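Local atomic coordinates of guanine deaminase (Escherichia coli, PDB entry 6OHB), a protein that catalyses the zinc-dependent hydrolytic deamination of guanine to xanthine and ammonia, the single step from guanine to xanthine in purine degradation. Residues Ile22-Glu27 with Gln317-Val322; Lys283-Leu288 with Ser293-Cys298; Asn341-Val346 with Tyr352-Tyr357. All blocks are in the same frame, centred on the assembly; numbering follows the deposited sequence.

Interaction 1: Ile22-Glu27 with Gln317-Val322; sequences IDNPEE and QKKVKV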
ATOM      1  N   ILE A  22     -24.113   7.176 -12.842  1.00 48.57           N
ATOM      2  CA  ILE A  22     -25.205   6.666 -12.017  1.00 53.48           C
ATOM      3  C   ILE A  22     -25.283   7.550 -10.776  1.00 58.87           C
ATOM      4  O   ILE A  22     -24.492   8.491 -10.637  1.00 64.58           O
ATOM      5  CB  ILE A  22     -24.979   5.181 -11.671  1.00 52.86           C
ATOM      6  CG1 ILE A  22     -23.506   4.924 -11.338  1.00 48.90           C
ATOM      7  CG2 ILE A  22     -25.379   4.295 -12.853  1.00 51.72           C
ATOM      8  CD1 ILE A  22     -23.099   5.273  -9.907  1.00 53.36           C
ATOM      9  N   ASP A  23     -26.234   7.283  -9.878  1.00 56.98           N
ATOM     10  CA  ASP A  23     -26.240   7.952  -8.584  1.00 59.68           C
ATOM     11  C   ASP A  23     -26.231   6.988  -7.396  1.00 61.23           C
ATOM     12  O   ASP A  23     -26.110   7.442  -6.251  1.00 64.10           O
ATOM     13  CB  ASP A  23     -27.436   8.931  -8.466  1.00 71.57           C
ATOM     14  CG  ASP A  23     -28.777   8.311  -8.795  1.00 78.21           C
ATOM     15  OD1 ASP A  23     -28.819   7.294  -9.516  1.00 76.93           O
ATOM     16  OD2 ASP A  23     -29.811   8.861  -8.344  1.00 86.34           O
ATOM     17  N   ASN A  24     -26.336   5.677  -7.628  1.00 59.02           N
ATOM     18  CA  ASN A  24     -26.122   4.702  -6.582  1.00 60.43           C
ATOM     19  C   ASN A  24     -25.076   3.709  -7.070  1.00 59.06           C
ATOM     20  O   ASN A  24     -25.145   3.256  -8.225  1.00 50.77           O
ATOM     21  CB  ASN A  24     -27.422   3.968  -6.214  1.00 64.49           C
ATOM     22  CG  ASN A  24     -27.987   4.408  -4.883  1.00 75.69           C
ATOM     23  OD1 ASN A  24     -27.457   4.070  -3.826  1.00 69.39           O
ATOM     24  ND2 ASN A  24     -29.071   5.182  -4.930  1.00 77.52           N
ATOM     25  N   PRO A  25     -24.087   3.359  -6.241  1.00 55.55           N
ATOM     26  CA  PRO A  25     -23.055   2.405  -6.688  1.00 49.26           C
ATOM     27  C   PRO A  25     -23.613   1.044  -7.059  1.00 50.60           C
ATOM     28  O   PRO A  25     -22.906   0.255  -7.699  1.00 44.21           O
ATOM     29  CB  PRO A  25     -22.107   2.305  -5.478  1.00 55.60           C
ATOM     30  CG  PRO A  25     -22.925   2.771  -4.311  1.00 52.00           C
ATOM     31  CD  PRO A  25     -23.901   3.772  -4.840  1.00 51.71           C
ATOM     32  N   GLU A  26     -24.862   0.751  -6.690  1.00 59.06           N
ATOM     33  CA  GLU A  26     -25.482  -0.517  -7.049  1.00 61.18           C
ATOM     34  C   GLU A  26     -25.834  -0.598  -8.529  1.00 55.62           C
ATOM     35  O   GLU A  26     -25.953  -1.706  -9.059  1.00 55.87           O
ATOM     36  CB  GLU A  26     -26.735  -0.745  -6.202  1.00 64.74           C
ATOM     37  CG  GLU A  26     -26.519  -1.654  -5.002  1.00 63.29           C
ATOM     38  CD  GLU A  26     -25.434  -1.145  -4.073  1.00 70.70           C
ATOM     39  OE1 GLU A  26     -25.664  -0.128  -3.383  1.00 74.97           O
ATOM     40  OE2 GLU A  26     -24.347  -1.761  -4.039  1.00 72.02           O
ATOM     41  N   GLU A  27     -26.004   0.536  -9.210  1.00 53.25           N
ATOM     42  CA  GLU A  27     -26.314   0.488 -10.635  1.00 54.63           C
ATOM     43  C   GLU A  27     -25.080   0.369 -11.517  1.00 55.51           C
ATOM     44  O   GLU A  27     -25.237   0.234 -12.737  1.00 53.34           O
ATOM     45  CB  GLU A  27     -27.085   1.731 -11.076  1.00 51.62           C
ATOM     46  CG  GLU A  27     -27.887   2.425 -10.008  1.00 58.24           C
ATOM     47  CD  GLU A  27     -28.405   3.762 -10.493  1.00 62.16           C
ATOM     48  OE1 GLU A  27     -28.948   3.819 -11.616  1.00 75.01           O
ATOM     49  OE2 GLU A  27     -28.251   4.757  -9.762  1.00 67.63           O
ATOM     50  N   GLN A 317     -25.331   8.595   0.120  1.00 56.69           N
ATOM     51  CA  GLN A 317     -26.674   8.869   0.628  1.00 54.39           C
ATOM     52  C   GLN A 317     -27.061  10.324   0.400  1.00 59.88           C
ATOM     53  O   GLN A 317     -28.190  10.614  -0.020  1.00 59.33           O
ATOM     54  CB  GLN A 317     -26.759   8.519   2.115  1.00 53.62           C
ATOM     55  N   LYS A 318     -26.139  11.252   0.658  1.00 51.87           N
ATOM     56  CA  LYS A 318     -26.384  12.671   0.425  1.00 49.94           C
ATOM     57  C   LYS A 318     -26.258  13.059  -1.046  1.00 53.39           C
ATOM     58  O   LYS A 318     -26.409  14.243  -1.366  1.00 48.99           O
ATOM     59  CB  LYS A 318     -25.428  13.524   1.271  1.00 55.59           C
ATOM     60  CG  LYS A 318     -25.469  13.238   2.776  1.00 56.85           C
ATOM     61  CD  LYS A 318     -26.780  13.669   3.413  1.00 60.72           C
ATOM     62  N   LYS A 319     -25.957  12.104  -1.933  1.00 52.76           N
ATOM     63  CA  LYS A 319     -25.868  12.342  -3.377  1.00 49.93           C
ATOM     64  C   LYS A 319     -24.867  13.447  -3.724  1.00 51.01           C
ATOM     65  O   LYS A 319     -25.139  14.302  -4.567  1.00 49.29           O
ATOM     66  CB  LYS A 319     -27.243  12.663  -3.973  1.00 48.03           C
ATOM     67  CG  LYS A 319     -28.338  11.647  -3.654  1.00 54.85           C
ATOM     68  CD  LYS A 319     -29.283  11.458  -4.837  1.00 67.73           C
ATOM     69  CE  LYS A 319     -30.191  10.248  -4.647  1.00 76.70           C
ATOM     70  NZ  LYS A 319     -29.452   8.956  -4.776  1.00 73.77           N
ATOM     71  N   VAL A 320     -23.694  13.429  -3.083  1.00 49.37           N
ATOM     72  CA  VAL A 320     -22.610  14.364  -3.390  1.00 46.71           C
ATOM     73  C   VAL A 320     -21.569  13.643  -4.244  1.00 43.90           C
ATOM     74  O   VAL A 320     -21.224  12.487  -3.976  1.00 48.18           O
ATOM     75  CB  VAL A 320     -21.991  14.968  -2.113  1.00 48.90           C
ATOM     76  CG1 VAL A 320     -21.617  13.887  -1.147  1.00 53.92           C
ATOM     77  CG2 VAL A 320     -20.784  15.838  -2.455  1.00 49.26           C
ATOM     78  N   LYS A 321     -21.113  14.305  -5.305  1.00 41.00           N
ATOM     79  CA  LYS A 321     -20.127  13.742  -6.227  1.00 48.42           C
ATOM     80  C   LYS A 321     -18.752  13.585  -5.574  1.00 48.09           C
ATOM     81  O   LYS A 321     -18.236  14.517  -4.948  1.00 39.79           O
ATOM     82  CB  LYS A 321     -20.018  14.633  -7.468  1.00 43.16           C
ATOM     83  CG  LYS A 321     -21.310  14.715  -8.280  1.00 40.03           C
ATOM     84  CD  LYS A 321     -21.164  15.691  -9.436  1.00 34.77           C
ATOM     85  CE  LYS A 321     -21.286  17.121  -8.950  1.00 39.36           C
ATOM     86  NZ  LYS A 321     -20.711  18.087  -9.922  1.00 54.76           N
ATOM     87  N   VAL A 322     -18.154  12.403  -5.725  1.00 44.45           N
ATOM     88  CA  VAL A 322     -16.861  12.093  -5.121  1.00 47.15           C
ATOM     89  C   VAL A 322     -15.914  11.584  -6.198  1.00 43.51           C
ATOM     90  O   VAL A 322     -16.283  10.720  -7.000  1.00 46.19           O
ATOM     91  CB  VAL A 322     -16.988  11.054  -3.988  1.00 41.19           C
ATOM     92  CG1 VAL A 322     -15.611  10.581  -3.528  1.00 41.79           C
ATOM     93  CG2 VAL A 322     -17.763  11.639  -2.822  1.00 37.30           C
TER
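Asp23 and Lys319 meet at the protein surface in a salt bridge, OD2 of Asp23 standing 3.6 Å from NZ of Lys319. The separation is long for such a pair, and only about 106 Å² is buried between Ile22-Glu27 and Gln317-Val322, consistent with charge attraction rather than close packing. Lysine suits this place because its chain, bent at chi2 and again at chi4 (-71°), can bring the ammonium to Asp23 although its first bond does not point there. NZ of Lys319 also lies 3.8 Å from ND2 of Asn24, a neighbour but not a bonding partner. On this loose side Asp23 and Lys319 are both exposed to solvent, which probably weakens the attraction.

The tight part lies within the turn. One carboxylate oxygen, OE2 of Glu27, accepts two backbone N-H groups. N of Asp23 meets OE2 of Glu27 at 3.2 Å, from above the carboxylate plane. N of Asn24 lies 3.0 Å from OE2 of Glu27, on the anti side. A glutamate is long enough to fold back over the turn and hold both amides. Across the contact, Lys319, just past helix 312-317, completes a Schellman motif, with a positive phi of 56°. Ile22-Glu27 belongs to the loop between strands 14-18 and 32-35, where Ile22 and Pro25 rest on Trp316 of helix 312-317; Lys319 lies in the link from that helix to strand 321-324.

Interaction 2: Lys283-Leu288 with Ser293-Cys298; sequences KEWDRL and SSIAFC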
ATOM      1  N   LYS A 283     -24.996  19.507   8.466  1.00 60.99           N
ATOM      2  CA  LYS A 283     -25.187  20.773   7.762  1.00 58.49           C
ATOM      3  C   LYS A 283     -24.310  20.849   6.520  1.00 55.75           C
ATOM      4  O   LYS A 283     -24.778  21.202   5.433  1.00 53.50           O
ATOM      5  CB  LYS A 283     -24.897  21.943   8.701  1.00 62.96           C
ATOM      6  N   GLU A 284     -23.022  20.536   6.670  1.00 58.31           N
ATOM      7  CA  GLU A 284     -22.082  20.709   5.568  1.00 60.18           C
ATOM      8  C   GLU A 284     -22.314  19.674   4.471  1.00 57.38           C
ATOM      9  O   GLU A 284     -22.170  19.984   3.281  1.00 52.21           O
ATOM     10  CB  GLU A 284     -20.650  20.638   6.097  1.00 55.10           C
ATOM     11  CG  GLU A 284     -20.262  21.832   6.957  1.00 55.61           C
ATOM     12  CD  GLU A 284     -19.072  21.546   7.859  1.00 58.90           C
ATOM     13  OE1 GLU A 284     -18.914  20.383   8.296  1.00 59.41           O
ATOM     14  OE2 GLU A 284     -18.298  22.488   8.137  1.00 52.72           O
ATOM     15  N   TRP A 285     -22.674  18.443   4.847  1.00 58.04           N
ATOM     16  CA  TRP A 285     -23.072  17.449   3.854  1.00 59.82           C
ATOM     17  C   TRP A 285     -24.243  17.961   3.023  1.00 60.69           C
ATOM     18  O   TRP A 285     -24.214  17.918   1.783  1.00 55.98           O
ATOM     19  CB  TRP A 285     -23.452  16.135   4.542  1.00 60.66           C
ATOM     20  CG  TRP A 285     -22.303  15.254   4.940  1.00 58.33           C
ATOM     21  CD1 TRP A 285     -21.915  14.940   6.212  1.00 57.20           C
ATOM     22  CD2 TRP A 285     -21.412  14.551   4.064  1.00 59.48           C
ATOM     23  NE1 TRP A 285     -20.832  14.096   6.183  1.00 61.13           N
ATOM     24  CE2 TRP A 285     -20.503  13.841   4.877  1.00 62.51           C
ATOM     25  CE3 TRP A 285     -21.288  14.459   2.674  1.00 56.17           C
ATOM     26  CZ2 TRP A 285     -19.487  13.048   4.345  1.00 51.61           C
ATOM     27  CZ3 TRP A 285     -20.279  13.672   2.147  1.00 52.22           C
ATOM     28  CH2 TRP A 285     -19.391  12.976   2.982  1.00 55.34           C
ATOM     29  N   ASP A 286     -25.286  18.467   3.696  1.00 62.02           N
ATOM     30  CA  ASP A 286     -26.457  18.963   2.974  1.00 58.91           C
ATOM     31  C   ASP A 286     -26.124  20.184   2.121  1.00 53.59           C
ATOM     32  O   ASP A 286     -26.688  20.348   1.034  1.00 52.64           O
ATOM     33  CB  ASP A 286     -27.586  19.298   3.952  1.00 56.50           C
ATOM     34  CG  ASP A 286     -28.036  18.096   4.767  1.00 63.29           C
ATOM     35  OD1 ASP A 286     -27.806  16.946   4.328  1.00 61.15           O
ATOM     36  OD2 ASP A 286     -28.636  18.304   5.844  1.00 68.34           O
ATOM     37  N   ARG A 287     -25.224  21.048   2.594  1.00 50.20           N
ATOM     38  CA  ARG A 287     -24.823  22.211   1.805  1.00 53.77           C
ATOM     39  C   ARG A 287     -24.067  21.795   0.549  1.00 56.18           C
ATOM     40  O   ARG A 287     -24.309  22.334  -0.538  1.00 53.05           O
ATOM     41  CB  ARG A 287     -23.984  23.157   2.666  1.00 48.97           C
ATOM     42  CG  ARG A 287     -23.507  24.424   1.972  1.00 52.25           C
ATOM     43  CD  ARG A 287     -24.634  25.441   1.741  1.00 64.43           C
ATOM     44  NE  ARG A 287     -25.137  26.107   2.950  1.00 66.43           N
ATOM     45  CZ  ARG A 287     -24.404  26.795   3.827  1.00 74.41           C
ATOM     46  NH1 ARG A 287     -23.094  26.939   3.670  1.00 66.79           N
ATOM     47  NH2 ARG A 287     -24.992  27.354   4.878  1.00 76.78           N
ATOM     48  N   LEU A 288     -23.131  20.850   0.678  1.00 55.66           N
ATOM     49  CA  LEU A 288     -22.441  20.334  -0.498  1.00 51.78           C
ATOM     50  C   LEU A 288     -23.426  19.710  -1.478  1.00 52.85           C
ATOM     51  O   LEU A 288     -23.296  19.876  -2.696  1.00 50.03           O
ATOM     52  CB  LEU A 288     -21.383  19.312  -0.087  1.00 51.25           C
ATOM     53  CG  LEU A 288     -20.117  19.848   0.580  1.00 47.55           C
ATOM     54  CD1 LEU A 288     -19.175  18.698   0.914  1.00 47.41           C
ATOM     55  CD2 LEU A 288     -19.431  20.876  -0.307  1.00 49.06           C
ATOM     56  N   SER A 293     -21.674  20.577  -5.155  1.00 51.61           N
ATOM     57  CA  SER A 293     -20.225  20.638  -5.060  1.00 50.08           C
ATOM     58  C   SER A 293     -19.635  19.229  -5.033  1.00 44.88           C
ATOM     59  O   SER A 293     -20.335  18.238  -4.816  1.00 52.24           O
ATOM     60  CB  SER A 293     -19.804  21.419  -3.820  1.00 54.07           C
ATOM     61  OG  SER A 293     -20.694  22.494  -3.576  1.00 51.19           O
ATOM     62  N   SER A 294     -18.323  19.144  -5.248  1.00 39.98           N
ATOM     63  CA  SER A 294     -17.642  17.861  -5.340  1.00 42.18           C
ATOM     64  C   SER A 294     -16.622  17.698  -4.218  1.00 46.77           C
ATOM     65  O   SER A 294     -16.113  18.672  -3.658  1.00 39.30           O
ATOM     66  CB  SER A 294     -16.943  17.712  -6.700  1.00 40.66           C
ATOM     67  OG  SER A 294     -17.895  17.582  -7.753  1.00 47.18           O
ATOM     68  N   ILE A 295     -16.312  16.436  -3.921  1.00 50.34           N
ATOM     69  CA  ILE A 295     -15.363  16.052  -2.881  1.00 46.78           C
ATOM     70  C   ILE A 295     -14.234  15.262  -3.527  1.00 46.68           C
ATOM     71  O   ILE A 295     -14.480  14.386  -4.365  1.00 48.43           O
ATOM     72  CB  ILE A 295     -16.040  15.210  -1.777  1.00 50.55           C
ATOM     73  CG1 ILE A 295     -17.148  16.003  -1.081  1.00 43.41           C
ATOM     74  CG2 ILE A 295     -15.007  14.705  -0.773  1.00 43.44           C
ATOM     75  CD1 ILE A 295     -17.862  15.222  -0.005  1.00 42.24           C
ATOM     76  N   ALA A 296     -12.996  15.561  -3.129  1.00 45.00           N
ATOM     77  CA  ALA A 296     -11.827  14.779  -3.528  1.00 43.74           C
ATOM     78  C   ALA A 296     -11.424  13.869  -2.371  1.00 44.23           C
ATOM     79  O   ALA A 296     -10.851  14.331  -1.380  1.00 43.56           O
ATOM     80  CB  ALA A 296     -10.669  15.687  -3.936  1.00 39.30           C
ATOM     81  N   PHE A 297     -11.701  12.576  -2.525  1.00 40.89           N
ATOM     82  CA  PHE A 297     -11.374  11.543  -1.546  1.00 39.62           C
ATOM     83  C   PHE A 297      -9.910  11.149  -1.714  1.00 44.84           C
ATOM     84  O   PHE A 297      -9.510  10.680  -2.786  1.00 42.04           O
ATOM     85  CB  PHE A 297     -12.328  10.360  -1.755  1.00 37.67           C
ATOM     86  CG  PHE A 297     -12.153   9.207  -0.791  1.00 41.91           C
ATOM     87  CD1 PHE A 297     -11.435   9.333   0.386  1.00 38.40           C
ATOM     88  CD2 PHE A 297     -12.738   7.980  -1.085  1.00 38.40           C
ATOM     89  CE1 PHE A 297     -11.294   8.252   1.248  1.00 42.80           C
ATOM     90  CE2 PHE A 297     -12.600   6.904  -0.235  1.00 44.71           C
ATOM     91  CZ  PHE A 297     -11.878   7.034   0.933  1.00 42.87           C
ATOM     92  N   CYS A 298      -9.108  11.331  -0.658  1.00 37.83           N
ATOM     93  CA  CYS A 298      -7.677  11.010  -0.679  1.00 37.29           C
ATOM     94  C   CYS A 298      -7.336  10.113   0.503  1.00 44.24           C
ATOM     95  O   CYS A 298      -6.883  10.602   1.553  1.00 44.67           O
ATOM     96  CB  CYS A 298      -6.818  12.277  -0.609  1.00 42.21           C
ATOM     97  SG  CYS A 298      -7.391  13.725  -1.516  1.00 45.75           S
TER
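Apolar contacts gather on Ile295, whose CD1 meets both Trp285 and Leu288 of the helix. CZ3 of Trp285 comes within 3.6 Å of CD1 of Ile295, the two side chains crossing at about a right angle. CD1 of Leu288 lies 3.8 Å from CD1 of Ile295. With CG1 of Ile295 anti to its carbonyl carbon (chi1 -61°) and the chain extended beyond it, CD1 reaches out to the helix; a long, branched side chain suits a strand facing a helix in this way. The other methyl of Leu288, CD2, packs 3.6 Å from CB of Ser293, so the fork spans two positions of the returning chain. Were Leu288 replaced by alanine, a gap would probably open beside Ile295 and Ser293, leaving the isoleucine methyl with less to pack against.

The helix and strand belong to a beta-alpha-beta unit of the amidohydrolase TIM barrel, which strand 272-274 opens; helix 282-290 then leads to strand 294-297, parallel to the first.

The polar part is a backbone bond at the turn between helix and strand, from N of Ser293 to O of Leu288 (3.0 Å). The small Ser293 fits against the leucine, and its buried hydroxyl is hydrogen-bonded to that of Thr291. Leu288 also touches Phe274 of strand 272-274, and Arg287 turns outward to a salt bridge with Asp260.

Interaction 3: Asn341-Val346 with Tyr352-Tyr357; sequences NEAYKV and YRLSAY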
ATOM      1  N   ASN A 341      -6.770   0.950  -3.521  1.00 36.78           N
ATOM      2  CA  ASN A 341      -6.450  -0.010  -2.464  1.00 43.34           C
ATOM      3  C   ASN A 341      -6.552   0.634  -1.079  1.00 38.90           C
ATOM      4  O   ASN A 341      -7.143   0.058  -0.145  1.00 40.90           O
ATOM      5  CB  ASN A 341      -5.049  -0.574  -2.693  1.00 39.06           C
ATOM      6  CG  ASN A 341      -4.833  -1.899  -1.995  1.00 55.03           C
ATOM      7  OD1 ASN A 341      -5.726  -2.746  -1.950  1.00 54.68           O
ATOM      8  ND2 ASN A 341      -3.640  -2.086  -1.440  1.00 46.85           N
ATOM      9  N   GLU A 342      -6.003   1.844  -0.933  1.00 35.45           N
ATOM     10  CA  GLU A 342      -6.079   2.522   0.361  1.00 43.85           C
ATOM     11  C   GLU A 342      -7.514   2.911   0.698  1.00 39.90           C
ATOM     12  O   GLU A 342      -7.935   2.818   1.861  1.00 41.50           O
ATOM     13  CB  GLU A 342      -5.178   3.756   0.375  1.00 37.73           C
ATOM     14  CG  GLU A 342      -3.707   3.452   0.150  1.00 49.65           C
ATOM     15  CD  GLU A 342      -3.098   2.632   1.272  1.00 58.33           C
ATOM     16  OE1 GLU A 342      -3.351   2.959   2.451  1.00 56.08           O
ATOM     17  OE2 GLU A 342      -2.364   1.664   0.972  1.00 61.76           O
ATOM     18  N   ALA A 343      -8.282   3.338  -0.309  1.00 33.72           N
ATOM     19  CA  ALA A 343      -9.694   3.628  -0.090  1.00 35.82           C
ATOM     20  C   ALA A 343     -10.434   2.390   0.389  1.00 37.34           C
ATOM     21  O   ALA A 343     -11.291   2.469   1.278  1.00 42.84           O
ATOM     22  CB  ALA A 343     -10.329   4.165  -1.371  1.00 36.48           C
ATOM     23  N   TYR A 344     -10.120   1.235  -0.200  1.00 31.25           N
ATOM     24  CA  TYR A 344     -10.733  -0.014   0.229  1.00 32.87           C
ATOM     25  C   TYR A 344     -10.427  -0.306   1.697  1.00 40.84           C
ATOM     26  O   TYR A 344     -11.314  -0.731   2.448  1.00 40.38           O
ATOM     27  CB  TYR A 344     -10.256  -1.157  -0.671  1.00 34.31           C
ATOM     28  CG  TYR A 344     -10.879  -2.492  -0.342  1.00 44.62           C
ATOM     29  CD1 TYR A 344     -10.317  -3.331   0.621  1.00 44.63           C
ATOM     30  CD2 TYR A 344     -12.035  -2.915  -0.988  1.00 43.80           C
ATOM     31  CE1 TYR A 344     -10.895  -4.556   0.931  1.00 50.71           C
ATOM     32  CE2 TYR A 344     -12.617  -4.136  -0.688  1.00 46.44           C
ATOM     33  CZ  TYR A 344     -12.045  -4.951   0.272  1.00 54.92           C
ATOM     34  OH  TYR A 344     -12.626  -6.165   0.568  1.00 63.12           O
ATOM     35  N   LYS A 345      -9.180  -0.087   2.130  1.00 32.87           N
ATOM     36  CA  LYS A 345      -8.877  -0.322   3.549  1.00 40.62           C
ATOM     37  C   LYS A 345      -9.618   0.663   4.457  1.00 40.35           C
ATOM     38  O   LYS A 345     -10.165   0.268   5.496  1.00 38.35           O
ATOM     39  CB  LYS A 345      -7.370  -0.265   3.810  1.00 40.19           C
ATOM     40  CG  LYS A 345      -6.592  -1.396   3.154  1.00 41.95           C
ATOM     41  CD  LYS A 345      -5.101  -1.188   3.321  1.00 46.57           C
ATOM     42  CE  LYS A 345      -4.358  -1.420   2.025  1.00 53.65           C
ATOM     43  NZ  LYS A 345      -3.123  -0.595   1.977  1.00 56.90           N
ATOM     44  N   VAL A 346      -9.651   1.943   4.081  1.00 35.06           N
ATOM     45  CA  VAL A 346     -10.363   2.940   4.881  1.00 39.75           C
ATOM     46  C   VAL A 346     -11.833   2.552   5.035  1.00 45.77           C
ATOM     47  O   VAL A 346     -12.409   2.590   6.141  1.00 46.06           O
ATOM     48  CB  VAL A 346     -10.206   4.328   4.225  1.00 42.49           C
ATOM     49  CG1 VAL A 346     -11.335   5.261   4.631  1.00 45.78           C
ATOM     50  CG2 VAL A 346      -8.841   4.931   4.551  1.00 38.84           C
ATOM     51  N   TYR A 352     -17.772  -0.380   5.378  1.00 53.33           N
ATOM     52  CA  TYR A 352     -18.291  -0.166   4.034  1.00 48.55           C
ATOM     53  C   TYR A 352     -17.475  -0.984   3.041  1.00 51.19           C
ATOM     54  O   TYR A 352     -16.247  -0.863   2.992  1.00 47.49           O
ATOM     55  CB  TYR A 352     -18.231   1.321   3.684  1.00 49.63           C
ATOM     56  CG  TYR A 352     -18.785   1.697   2.333  1.00 52.48           C
ATOM     57  CD1 TYR A 352     -17.956   1.783   1.219  1.00 52.82           C
ATOM     58  CD2 TYR A 352     -20.130   2.000   2.174  1.00 53.39           C
ATOM     59  CE1 TYR A 352     -18.457   2.140  -0.019  1.00 49.95           C
ATOM     60  CE2 TYR A 352     -20.640   2.359   0.938  1.00 54.52           C
ATOM     61  CZ  TYR A 352     -19.798   2.430  -0.155  1.00 51.30           C
ATOM     62  OH  TYR A 352     -20.301   2.787  -1.387  1.00 59.17           O
ATOM     63  N   ARG A 353     -18.155  -1.817   2.255  1.00 46.20           N
ATOM     64  CA  ARG A 353     -17.493  -2.671   1.274  1.00 50.79           C
ATOM     65  C   ARG A 353     -17.400  -1.913  -0.046  1.00 49.97           C
ATOM     66  O   ARG A 353     -18.420  -1.646  -0.691  1.00 50.11           O
ATOM     67  CB  ARG A 353     -18.242  -3.988   1.102  1.00 54.57           C
ATOM     68  N   LEU A 354     -16.178  -1.601  -0.468  1.00 42.21           N
ATOM     69  CA  LEU A 354     -15.950  -0.916  -1.735  1.00 45.75           C
ATOM     70  C   LEU A 354     -15.853  -1.964  -2.839  1.00 50.12           C
ATOM     71  O   LEU A 354     -14.895  -2.745  -2.891  1.00 51.08           O
ATOM     72  CB  LEU A 354     -14.690  -0.061  -1.667  1.00 39.23           C
ATOM     73  CG  LEU A 354     -14.333   0.712  -2.934  1.00 46.06           C
ATOM     74  CD1 LEU A 354     -15.327   1.844  -3.155  1.00 45.48           C
ATOM     75  CD2 LEU A 354     -12.907   1.244  -2.866  1.00 41.38           C
ATOM     76  N   SER A 355     -16.848  -1.976  -3.717  1.00 38.96           N
ATOM     77  CA  SER A 355     -16.892  -2.919  -4.822  1.00 42.34           C
ATOM     78  C   SER A 355     -15.830  -2.611  -5.874  1.00 40.32           C
ATOM     79  O   SER A 355     -15.405  -1.464  -6.049  1.00 38.43           O
ATOM     80  CB  SER A 355     -18.285  -2.883  -5.461  1.00 43.00           C
ATOM     81  OG  SER A 355     -18.240  -3.154  -6.851  1.00 50.89           O
ATOM     82  N   ALA A 356     -15.431  -3.655  -6.609  1.00 35.58           N
ATOM     83  CA  ALA A 356     -14.494  -3.459  -7.710  1.00 42.75           C
ATOM     84  C   ALA A 356     -15.101  -2.551  -8.769  1.00 43.27           C
ATOM     85  O   ALA A 356     -14.414  -1.690  -9.334  1.00 42.31           O
ATOM     86  CB  ALA A 356     -14.104  -4.809  -8.314  1.00 46.85           C
ATOM     87  N   TYR A 357     -16.395  -2.725  -9.039  1.00 44.87           N
ATOM     88  CA  TYR A 357     -17.090  -1.840  -9.966  1.00 44.70           C
ATOM     89  C   TYR A 357     -17.089  -0.403  -9.460  1.00 41.10           C
ATOM     90  O   TYR A 357     -16.846   0.532 -10.230  1.00 43.04           O
ATOM     91  CB  TYR A 357     -18.514  -2.344 -10.195  1.00 46.27           C
ATOM     92  CG  TYR A 357     -18.566  -3.630 -10.991  1.00 50.28           C
ATOM     93  CD1 TYR A 357     -17.436  -4.107 -11.646  1.00 56.02           C
ATOM     94  CD2 TYR A 357     -19.733  -4.373 -11.080  1.00 53.31           C
ATOM     95  CE1 TYR A 357     -17.469  -5.281 -12.370  1.00 55.74           C
ATOM     96  CE2 TYR A 357     -19.775  -5.552 -11.803  1.00 55.67           C
ATOM     97  CZ  TYR A 357     -18.641  -5.997 -12.450  1.00 59.19           C
ATOM     98  OH  TYR A 357     -18.671  -7.172 -13.169  1.00 66.33           O
TER
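Tyr344 presents the edge of its ring to Leu354, whose carbonyl oxygen lies in the plane of that ring. O of Leu354 is 3.4 Å from CD2 of Tyr344 and 3.5 Å from CE2, so it faces the side of the ring where the aromatic hydrogens carry slight positive charge. An aromatic edge is probably a mildly favourable neighbour for the carbonyl, although no hydrogen bond crosses the contact. The ring reaches this position because CG is anti to the backbone N of Tyr344 (chi1 -178°), swinging the ring beside Leu354.

Leu354 answers in the other direction. CB of Leu354 sits 4.0 Å from CD2 of Tyr344, while its branched end slips past the aromatic group to the helix backbone, where CD2 of Leu354 lies 3.9 Å from N of Tyr344. CD2 of Leu354 is also 4.2 Å from CB of Ala343, where a small side chain lets the leucine lie close to the helix. The two larger side chains therefore pass each other obliquely, ring edge facing the carbonyl oxygen and branched end against the helix backbone.

Just after Leu354, Ser355 takes the N-cap position of the next helix, its OG accepting a weak bond from N of Tyr357.

The contact closes the short connection between helices 336-349 and 356-363. Helix 312-317 adds Leu312 against Leu354, and Phe414 of helix 409-419 meets Tyr344 edge-to-face. Lys345 and Glu342 of helix 336-349 form salt bridges with Glu342 and Lys345 of the second subunit, on whose Gly95 Tyr344 also packs, placing this helix at the dimer interface.

How the interactions relate
Interactions 1 and 2 share the parallel pair of neighbouring strands 321-324 and 294-297; their centres are 13 Å apart, and interaction 2 is nested in the long loop of chain that interaction 1 closes. Val320 packs on Trp285, joining them directly. Interaction 3 follows both in sequence, on helix 336-349 after strand 321-324, with its centre 15 Å from interaction 1 and 19 Å from interaction 2. Pro25 touches Tyr352, and Phe297 touches Ala343 and Val346, so each pair of contacts is linked. Together they link a surface loop, the helix-strand packing of the barrel and a helix at the dimer interface.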